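Local coordinates for protein sylvaticin (Pythium sylvaticum, PDB 2PR0) that belongs to the elicitins, small secreted oomycete proteins that bind sterols and elicit plant defence, and probably acts likewise, at residues P68-L73 with N81-V86. Residues are numbered along the deposited sequence; the frame is centred on the assembly and turned at random.
Sequences PNDCIL and NVKKLV
Asn81 reaches across to Asp70 from the N-cap of helix 82-92, where the two-stranded hairpin of the elicitin fold (strands 72-75 and 78-81) passes into the helix. Its chi1 of -177° turns CG away from the backbone N and leaves OD1 over the helix start, where it accepts from Lys84 N at 3.0 Å, the donor lying well above the carbonyl plane, while ND2 extends toward Asp70. This cap bond, the bond to Asp70 and a further one from ND2 to Glu2 O together hold the amide in its rotation, and the carboxylate plane is turned 46° against it. On the buried side the packing is apolar. Pro68 CB rests 3.9 Å from Val82 CG1, Pro68 CG lies 4.3 Å from Val86 CG2, and the other Val82 branch, CG2, meets Leu73 CD2; Ile63 of helix 54-65 adds to this layer by touching Val82 and Val86. The solvent side is looser. The extended Lys83 chain runs past Pro68 O and lays CD 3.9 Å from Asp70 CB, yet its NZ stays 5.2 Å from Asp70 OD2, and water joins the charges instead. Asp70 OD1, which also accepts from Glu2 N, is met by Asn81 ND2 at 2.9 Å, with an N-H...O angle of 164°.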
loop_
_atom_site.group_PDB
_atom_site.type_symbol
_atom_site.label_atom_id
_atom_site.label_comp_id
_atom_site.label_asym_id
_atom_site.label_seq_id
_atom_site.Cartn_x
_atom_site.Cartn_y
_atom_site.Cartn_z
ATOM N N PRO A 68 1.915 -2.437 9.801
ATOM C CA PRO A 68 2.948 -1.537 9.265
ATOM C C PRO A 68 3.248 -0.424 10.272
ATOM O O PRO A 68 2.369 0.074 10.967
ATOM C CB PRO A 68 2.318 -0.989 7.992
ATOM C CG PRO A 68 0.846 -1.143 8.196
ATOM C CD PRO A 68 0.684 -2.392 9.016
ATOM N N ASN A 69 4.522 -0.051 10.328
ATOM C CA ASN A 69 4.878 1.003 11.279
ATOM C C ASN A 69 4.629 2.388 10.703
ATOM O O ASN A 69 4.502 2.645 9.504
ATOM C CB ASN A 69 6.321 0.845 11.750
ATOM C CG ASN A 69 6.504 -0.451 12.519
ATOM O OD1 ASN A 69 5.957 -0.551 13.613
ATOM N ND2 ASN A 69 7.238 -1.384 11.965
ATOM N N ASP A 70 4.529 3.327 11.641
ATOM C CA ASP A 70 4.261 4.718 11.342
ATOM C C ASP A 70 5.571 5.413 10.981
ATOM O O ASP A 70 6.245 6.072 11.765
ATOM C CB ASP A 70 3.564 5.393 12.518
ATOM C CG ASP A 70 3.056 6.776 12.230
ATOM O OD1 ASP A 70 3.057 7.240 11.064
ATOM O OD2 ASP A 70 2.641 7.472 13.186
ATOM N N CYS A 71 5.958 5.219 9.731
ATOM C CA CYS A 71 7.234 5.698 9.220
ATOM C C CYS A 71 7.213 5.818 7.703
ATOM O O CYS A 71 6.361 5.267 7.001
ATOM C CB CYS A 71 8.350 4.739 9.656
ATOM S SG CYS A 71 8.085 3.012 9.184
ATOM N N ILE A 72 8.182 6.552 7.163
ATOM C CA ILE A 72 8.300 6.680 5.712
ATOM C C ILE A 72 9.160 5.577 5.107
ATOM O O ILE A 72 10.329 5.420 5.462
ATOM C CB ILE A 72 8.880 8.056 5.338
ATOM C CG1 ILE A 72 8.120 9.249 5.890
ATOM C CG2 ILE A 72 8.993 8.202 3.821
ATOM C CD1 ILE A 72 6.651 9.276 5.477
ATOM N N LEU A 73 8.550 4.799 4.222
ATOM C CA LEU A 73 9.138 3.785 3.383
ATOM C C LEU A 73 9.719 4.458 2.126
ATOM O O LEU A 73 9.007 5.134 1.393
ATOM C CB LEU A 73 8.137 2.716 2.967
ATOM C CG LEU A 73 8.732 1.411 2.453
ATOM C CD1 LEU A 73 9.413 0.616 3.561
ATOM C CD2 LEU A 73 7.634 0.576 1.800
ATOM N N ASN A 81 4.077 6.605 3.547
ATOM C CA ASN A 81 3.806 6.017 4.856
ATOM C C ASN A 81 2.734 4.953 4.645
ATOM O O ASN A 81 1.592 5.303 4.345
ATOM C CB ASN A 81 3.402 7.110 5.829
ATOM C CG ASN A 81 3.158 6.630 7.246
ATOM O OD1 ASN A 81 2.650 5.528 7.451
ATOM N ND2 ASN A 81 3.483 7.464 8.230
ATOM N N VAL A 82 3.108 3.682 4.764
ATOM C CA VAL A 82 2.195 2.589 4.451
ATOM C C VAL A 82 1.042 2.507 5.442
ATOM O O VAL A 82 -0.103 2.194 5.110
ATOM C CB VAL A 82 2.991 1.282 4.449
ATOM C CG1 VAL A 82 2.097 0.070 4.292
ATOM C CG2 VAL A 82 4.011 1.323 3.322
ATOM N N LYS A 83 1.395 2.818 6.695
ATOM C CA LYS A 83 0.366 2.837 7.737
ATOM C C LYS A 83 -0.691 3.881 7.429
ATOM O O LYS A 83 -1.912 3.653 7.526
ATOM C CB LYS A 83 1.028 3.044 9.098
ATOM C CG LYS A 83 0.047 2.682 10.223
ATOM C CD LYS A 83 0.638 3.059 11.570
ATOM C CE LYS A 83 -0.330 2.824 12.708
ATOM N NZ LYS A 83 0.362 2.909 14.026
ATOM N N LYS A 84 -0.266 5.074 7.000
ATOM C CA LYS A 84 -1.190 6.120 6.585
ATOM C C LYS A 84 -2.042 5.696 5.401
ATOM O O LYS A 84 -3.259 5.849 5.394
ATOM C CB LYS A 84 -0.374 7.384 6.249
ATOM C CG LYS A 84 -1.182 8.524 5.683
ATOM C CD LYS A 84 -0.275 9.709 5.360
ATOM C CE LYS A 84 -1.112 10.914 4.959
ATOM N NZ LYS A 84 -0.260 12.138 4.869
ATOM N N LEU A 85 -1.386 5.138 4.393
ATOM C CA LEU A 85 -2.020 4.653 3.183
ATOM C C LEU A 85 -3.160 3.710 3.532
ATOM O O LEU A 85 -4.272 3.889 3.034
ATOM C CB LEU A 85 -1.014 3.916 2.287
ATOM C CG LEU A 85 -1.659 3.137 1.130
ATOM C CD1 LEU A 85 -2.205 4.081 0.092
ATOM C CD2 LEU A 85 -0.638 2.167 0.551
ATOM N N VAL A 86 -2.887 2.702 4.365
ATOM C CA VAL A 86 -3.912 1.671 4.535
ATOM C C VAL A 86 -5.035 2.149 5.437
ATOM O O VAL A 86 -6.190 1.748 5.347
ATOM C CB VAL A 86 -3.345 0.359 5.115
ATOM C CG1 VAL A 86 -2.406 -0.225 4.069
ATOM C CG2 VAL A 86 -2.665 0.559 6.458
HETATM O O HOH W 1 2.497 0.746 14.037
HETATM O O HOH W 2 0.435 5.692 14.362
HETATM O O HOH W 3 5.782 2.952 5.561
#